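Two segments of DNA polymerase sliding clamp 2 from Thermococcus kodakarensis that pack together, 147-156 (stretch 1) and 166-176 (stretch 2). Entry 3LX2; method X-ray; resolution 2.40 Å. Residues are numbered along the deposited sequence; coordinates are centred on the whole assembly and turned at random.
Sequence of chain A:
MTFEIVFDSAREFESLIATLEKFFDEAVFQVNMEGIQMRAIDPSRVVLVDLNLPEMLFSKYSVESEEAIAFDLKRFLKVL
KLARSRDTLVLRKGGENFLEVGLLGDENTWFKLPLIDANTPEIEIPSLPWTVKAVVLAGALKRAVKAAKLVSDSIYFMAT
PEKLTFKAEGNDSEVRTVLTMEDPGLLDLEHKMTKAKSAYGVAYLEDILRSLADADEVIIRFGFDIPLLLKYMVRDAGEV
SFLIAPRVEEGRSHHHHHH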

ATOM      1  N   ALA A 147       0.377  15.958  14.224  1.00 46.88           N
ATOM      2  CA  ALA A 147      -0.470  17.117  14.152  1.00 47.07           C
ATOM      3  C   ALA A 147       0.399  18.386  14.090  1.00 46.80           C
ATOM      4  O   ALA A 147       0.063  19.357  13.408  1.00 45.75           O
ATOM      5  N   ALA A 148       1.518  18.368  14.794  1.00 46.68           N
ATOM      6  CA  ALA A 148       2.445  19.495  14.708  1.00 47.55           C
ATOM      7  C   ALA A 148       2.902  19.641  13.245  1.00 47.65           C
ATOM      8  O   ALA A 148       2.666  20.689  12.640  1.00 46.96           O
ATOM      9  N   LYS A 149       3.466  18.569  12.671  1.00 46.91           N
ATOM     10  CA  LYS A 149       4.013  18.617  11.322  1.00 47.61           C
ATOM     11  C   LYS A 149       3.151  19.393  10.335  1.00 48.16           C
ATOM     12  O   LYS A 149       3.686  20.051   9.449  1.00 50.02           O
ATOM     13  N   LEU A 150       1.836  19.290  10.447  1.00 47.27           N
ATOM     14  CA  LEU A 150       0.958  19.992   9.550  1.00 46.84           C
ATOM     15  C   LEU A 150       1.085  21.496   9.701  1.00 47.14           C
ATOM     16  O   LEU A 150       0.829  22.252   8.782  1.00 47.29           O
ATOM     17  N   VAL A 151       1.502  21.923  10.872  1.00 47.18           N
ATOM     18  CA  VAL A 151       1.453  23.296  11.208  1.00 46.75           C
ATOM     19  C   VAL A 151       2.819  23.932  11.156  1.00 47.57           C
ATOM     20  O   VAL A 151       2.918  25.114  10.801  1.00 48.24           O
ATOM     21  N   SER A 152       3.872  23.151  11.444  1.00 47.20           N
ATOM     22  CA  SER A 152       5.206  23.691  11.673  1.00 46.05           C
ATOM     23  C   SER A 152       6.281  22.644  11.580  1.00 46.97           C
ATOM     24  O   SER A 152       6.002  21.469  11.549  1.00 47.61           O
ATOM     25  N   ASP A 153       7.524  23.077  11.593  1.00 47.96           N
ATOM     26  CA  ASP A 153       8.653  22.168  11.646  1.00 49.62           C
ATOM     27  C   ASP A 153       9.124  22.009  13.102  1.00 48.88           C
ATOM     28  O   ASP A 153      10.002  21.210  13.410  1.00 48.79           O
ATOM     29  N   SER A 154       8.487  22.745  13.999  1.00 48.46           N
ATOM     30  CA  SER A 154       8.870  22.750  15.400  1.00 48.11           C
ATOM     31  C   SER A 154       7.696  22.327  16.220  1.00 48.06           C
ATOM     32  O   SER A 154       6.563  22.629  15.837  1.00 48.15           O
ATOM     33  N   ILE A 155       7.953  21.609  17.318  1.00 47.41           N
ATOM     34  CA  ILE A 155       6.897  21.256  18.243  1.00 47.27           C
ATOM     35  C   ILE A 155       7.288  21.653  19.644  1.00 48.03           C
ATOM     36  O   ILE A 155       8.431  21.443  20.067  1.00 48.71           O
ATOM     37  N   TYR A 156       6.320  22.225  20.351  1.00 48.81           N
ATOM     38  CA  TYR A 156       6.500  22.667  21.723  1.00 50.24           C
ATOM     39  C   TYR A 156       6.042  21.598  22.657  1.00 49.88           C
ATOM     40  O   TYR A 156       4.949  21.045  22.496  1.00 49.51           O
ATOM     41  N   PHE A 166       1.266  19.476  23.883  1.00 51.29           N
ATOM     42  CA  PHE A 166       2.121  19.594  22.699  1.00 51.00           C
ATOM     43  C   PHE A 166       1.577  20.552  21.610  1.00 50.59           C
ATOM     44  O   PHE A 166       0.555  20.270  20.983  1.00 49.62           O
ATOM     45  N   LYS A 167       2.265  21.666  21.370  1.00 49.90           N
ATOM     46  CA  LYS A 167       1.726  22.682  20.469  1.00 49.38           C
ATOM     47  C   LYS A 167       2.711  23.190  19.475  1.00 48.19           C
ATOM     48  O   LYS A 167       3.916  23.198  19.685  1.00 46.35           O
ATOM     49  N   ALA A 168       2.139  23.598  18.363  1.00 47.79           N
ATOM     50  CA  ALA A 168       2.892  24.152  17.277  1.00 47.76           C
ATOM     51  C   ALA A 168       2.218  25.442  16.824  1.00 47.67           C
ATOM     52  O   ALA A 168       1.008  25.653  17.018  1.00 47.18           O
ATOM     53  N   GLU A 169       3.020  26.320  16.250  1.00 49.06           N
ATOM     54  CA  GLU A 169       2.485  27.536  15.663  1.00 49.45           C
ATOM     55  C   GLU A 169       3.224  27.887  14.374  1.00 48.84           C
ATOM     56  O   GLU A 169       4.448  27.913  14.326  1.00 47.79           O
ATOM     57  N   GLY A 170       2.439  28.122  13.327  1.00 49.87           N
ATOM     58  CA  GLY A 170       2.918  28.569  12.013  1.00 50.07           C
ATOM     59  C   GLY A 170       2.469  29.972  11.657  1.00 50.84           C
ATOM     60  O   GLY A 170       1.905  30.683  12.500  1.00 50.20           O
ATOM     61  N   ASN A 171       2.741  30.377  10.410  1.00 51.78           N
ATOM     62  CA  ASN A 171       2.306  31.663   9.904  1.00 52.82           C
ATOM     63  C   ASN A 171       0.799  31.929  10.147  1.00 53.17           C
ATOM     64  O   ASN A 171       0.416  33.000  10.704  1.00 52.12           O
ATOM     65  N   ASP A 172      -0.045  30.944   9.820  1.00 52.33           N
ATOM     66  CA  ASP A 172      -1.496  31.139   9.918  1.00 52.85           C
ATOM     67  C   ASP A 172      -2.309  30.008  10.593  1.00 52.86           C
ATOM     68  O   ASP A 172      -3.531  29.921  10.406  1.00 52.62           O
ATOM     69  N   SER A 173      -1.640  29.129  11.336  1.00 53.02           N
ATOM     70  CA  SER A 173      -2.327  28.018  12.011  1.00 52.84           C
ATOM     71  C   SER A 173      -1.647  27.659  13.333  1.00 53.90           C
ATOM     72  O   SER A 173      -0.457  27.970  13.556  1.00 54.21           O
ATOM     73  N   GLU A 174      -2.397  27.020  14.227  1.00 53.84           N
ATOM     74  CA  GLU A 174      -1.799  26.506  15.440  1.00 53.68           C
ATOM     75  C   GLU A 174      -2.452  25.185  15.889  1.00 53.98           C
ATOM     76  O   GLU A 174      -3.581  24.897  15.504  1.00 54.11           O
ATOM     77  N   VAL A 175      -1.743  24.360  16.662  1.00 53.73           N
ATOM     78  CA  VAL A 175      -2.338  23.110  17.107  1.00 53.32           C
ATOM     79  C   VAL A 175      -1.908  22.676  18.498  1.00 54.14           C
ATOM     80  O   VAL A 175      -0.744  22.427  18.768  1.00 55.51           O
ATOM     81  N   ARG A 176      -2.877  22.620  19.384  1.00 53.73           N
ATOM     82  CA  ARG A 176      -2.670  22.153  20.733  1.00 53.80           C
ATOM     83  C   ARG A 176      -3.258  20.697  20.859  1.00 52.76           C
ATOM     84  O   ARG A 176      -4.416  20.418  20.524  1.00 51.46           O
TER

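The helical end of stretch 1 lies over a hairpin formed by stretch 2, and the chain then turns into a strand that pairs with one edge of that hairpin. Ala 147 points its CB toward stretch 2, where Ala 147 CB lies 4.2 Å from CG2 of Val 175 (p); the carbonyl O of Ala 147 comes closer still, 3.4 Å from Val 175 CG1. Ala 148 points sideways, yet Ala 148 CB reaches to 3.9 Å from Ala 168 CB. With only a methyl group on each residue, helix and strand can approach closely here. Lys 149 points away into solvent, as suits a long charged chain, and Leu 150 makes no direct side-chain contact with stretch 2.

Val 151 is the centre of the packing and buries more surface against the other stretch than any other residue. Its t rotamer sets Val 151 CG2 3.8 Å from Val 175 CG1, while Val 151 CG1 lies 4.0 Å from Ala 168 CB, 3.6 Å from Gly 170 N and 3.5 Å from Ser 173 O. The branched side chain therefore fills the space beside the turn of the hairpin. Gly 170 suits its place against stretch 1: a CB in the ideal position would lie 2.5 Å from Val 151 O, a clash. A water bridges the two segments, donating to Leu 150 O at 3.0 Å and hydrogen-bonding with OG of Ser 173 (p) at 2.7 Å, so this buried hydroxyl has a polar partner.

Ser 152, a t rotamer, points inward, with Ser 152 CB 4.0 Å from Ala 168 CB. Its hydroxyl serves the local turn, with Ser 152 OG accepting a 2.9 Å hydrogen bond from Ser 154 N. The CA-to-CB bond of Ser 154 points sideways; it is the backbone O of Ser 154 that sits 3.6 Å from Ala 168 CB. Small Ala 168 is thus surrounded by several neighbours from stretch 1.

Ile 155 also starts sideways, but its extended t,t conformation carries Ile 155 CD1 to 3.9 Å from Phe 166 CB. This apolar contact joins two buried residues; the ring of Phe 166, an m rotamer, leads away from stretch 1. At Tyr 156 the strands pair antiparallel: Tyr 156 N donates to Lys 167 O at 2.7 Å, and Lys 167 N to Tyr 156 O at 3.0 Å. Tyr 156 (m) and Lys 167 (p at chi1) project from the same sheet face, and Tyr 156 CB packs 3.8 Å from Lys 167 CG, using the aliphatic part of the lysine.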

ATOM      1  CB  ALA A 147      -1.414  17.138  15.340  1.00 47.03           C
ATOM      2  CB  ALA A 148       3.627  19.342  15.663  1.00 46.70           C
ATOM      3  CB  LYS A 149       4.314  17.212  10.743  1.00 47.81           C
ATOM      4  CG  LYS A 149       4.743  17.230   9.263  1.00 47.03           C
ATOM      5  CD  LYS A 149       5.893  16.281   8.894  1.00 47.91           C
ATOM      6  CE  LYS A 149       5.371  14.835   8.711  1.00 49.12           C
ATOM      7  NZ  LYS A 149       5.981  14.200   7.537  1.00 45.85           N
ATOM      8  CB  LEU A 150      -0.466  19.591   9.838  1.00 46.96           C
ATOM      9  CG  LEU A 150      -1.227  18.788   8.793  1.00 47.29           C
ATOM     10  CD1 LEU A 150      -0.365  17.892   7.901  1.00 45.30           C
ATOM     11  CD2 LEU A 150      -2.307  17.978   9.493  1.00 47.47           C
ATOM     12  CB  VAL A 151       0.792  23.429  12.558  1.00 46.87           C
ATOM     13  CG1 VAL A 151       0.981  24.805  13.177  1.00 46.04           C
ATOM     14  CG2 VAL A 151      -0.672  23.109  12.369  1.00 45.41           C
ATOM     15  CB  SER A 152       5.267  24.313  13.053  1.00 45.97           C
ATOM     16  OG  SER A 152       6.575  24.784  13.347  1.00 43.48           O
ATOM     17  CB  ASP A 153       9.781  22.697  10.746  1.00 51.18           C
ATOM     18  CG  ASP A 153      10.062  24.222  10.973  1.00 56.53           C
ATOM     19  OD1 ASP A 153       9.209  25.107  10.603  1.00 57.60           O
ATOM     20  OD2 ASP A 153      11.153  24.525  11.520  1.00 60.78           O
ATOM     21  CB  SER A 154       9.247  24.149  15.809  1.00 47.49           C
ATOM     22  OG  SER A 154      10.578  24.375  15.423  1.00 51.51           O
ATOM     23  CB  ILE A 155       6.444  19.722  18.152  1.00 47.03           C
ATOM     24  CG1 ILE A 155       5.260  19.442  19.078  1.00 44.71           C
ATOM     25  CG2 ILE A 155       7.578  18.760  18.439  1.00 45.69           C
ATOM     26  CD1 ILE A 155       4.536  18.104  18.840  1.00 43.16           C
ATOM     27  CB  TYR A 156       5.740  23.976  22.005  1.00 50.75           C
ATOM     28  CG  TYR A 156       6.441  25.191  21.455  1.00 54.71           C
ATOM     29  CD1 TYR A 156       7.412  25.844  22.216  1.00 60.53           C
ATOM     30  CD2 TYR A 156       6.178  25.667  20.172  1.00 56.94           C
ATOM     31  CE1 TYR A 156       8.096  26.953  21.732  1.00 61.63           C
ATOM     32  CE2 TYR A 156       6.847  26.788  19.674  1.00 60.76           C
ATOM     33  CZ  TYR A 156       7.817  27.420  20.471  1.00 63.67           C
ATOM     34  OH  TYR A 156       8.528  28.525  20.033  1.00 66.89           O
ATOM     35  CB  PHE A 166       2.242  18.240  22.049  1.00 51.44           C
ATOM     36  CG  PHE A 166       2.575  17.163  22.989  1.00 53.93           C
ATOM     37  CD1 PHE A 166       3.897  16.955  23.377  1.00 52.70           C
ATOM     38  CD2 PHE A 166       1.569  16.343  23.504  1.00 54.23           C
ATOM     39  CE1 PHE A 166       4.215  15.940  24.267  1.00 53.70           C
ATOM     40  CE2 PHE A 166       1.886  15.332  24.375  1.00 53.63           C
ATOM     41  CZ  PHE A 166       3.216  15.132  24.759  1.00 53.42           C
ATOM     42  CB  LYS A 167       1.098  23.868  21.207  1.00 49.71           C
ATOM     43  CG  LYS A 167       2.049  24.962  21.707  1.00 53.31           C
ATOM     44  CD  LYS A 167       1.298  25.884  22.747  1.00 59.82           C
ATOM     45  CE  LYS A 167       1.722  27.401  22.676  1.00 63.31           C
ATOM     46  NZ  LYS A 167       1.556  28.151  24.010  1.00 63.57           N
ATOM     47  CB  ALA A 168       3.005  23.147  16.149  1.00 45.85           C
ATOM     48  CB  GLU A 169       2.441  28.679  16.675  1.00 49.38           C
ATOM     49  CG  GLU A 169       1.564  29.860  16.119  1.00 55.59           C
ATOM     50  CD  GLU A 169       1.315  31.063  17.087  1.00 61.69           C
ATOM     51  OE1 GLU A 169       1.722  31.035  18.287  1.00 63.13           O
ATOM     52  OE2 GLU A 169       0.679  32.044  16.621  1.00 63.48           O
ATOM     53  CB  ASN A 171       2.773  31.905   8.443  1.00 53.98           C
ATOM     54  CG  ASN A 171       2.144  30.928   7.364  1.00 58.76           C
ATOM     55  OD1 ASN A 171       1.945  29.713   7.572  1.00 64.11           O
ATOM     56  ND2 ASN A 171       1.910  31.483   6.156  1.00 61.56           N
ATOM     57  CB  ASP A 172      -2.047  31.354   8.522  1.00 51.79           C
ATOM     58  CG  ASP A 172      -1.739  30.220   7.606  1.00 54.56           C
ATOM     59  OD1 ASP A 172      -0.959  29.306   7.994  1.00 57.42           O
ATOM     60  OD2 ASP A 172      -2.265  30.232   6.477  1.00 56.43           O
ATOM     61  CB  SER A 173      -2.496  26.794  11.083  1.00 52.38           C
ATOM     62  OG  SER A 173      -1.292  26.364  10.434  1.00 52.01           O
ATOM     63  CB  GLU A 174      -1.742  27.614  16.519  1.00 54.02           C
ATOM     64  CG  GLU A 174      -2.899  27.787  17.493  1.00 55.49           C
ATOM     65  CD  GLU A 174      -2.883  29.191  18.124  1.00 59.04           C
ATOM     66  OE1 GLU A 174      -2.820  30.174  17.354  1.00 64.88           O
ATOM     67  OE2 GLU A 174      -2.907  29.341  19.364  1.00 56.98           O
ATOM     68  CB  VAL A 175      -2.231  21.977  16.048  1.00 52.99           C
ATOM     69  CG1 VAL A 175      -0.780  21.559  15.793  1.00 52.20           C
ATOM     70  CG2 VAL A 175      -3.109  20.808  16.420  1.00 51.05           C
ATOM     71  CB  ARG A 176      -3.343  23.160  21.666  1.00 53.65           C
ATOM     72  CG  ARG A 176      -2.990  23.111  23.108  1.00 56.64           C
ATOM     73  CD  ARG A 176      -3.590  24.319  23.874  1.00 60.39           C
ATOM     74  NE  ARG A 176      -2.614  25.425  23.974  1.00 67.64           N
ATOM     75  CZ  ARG A 176      -2.187  25.983  25.119  1.00 68.02           C
ATOM     76  NH1 ARG A 176      -2.682  25.553  26.280  1.00 69.03           N
ATOM     77  NH2 ARG A 176      -1.287  26.984  25.109  1.00 65.17           N
TER
HETATM   78  O   HOH W   1      -1.419  24.248   8.729  1.00 47.31           O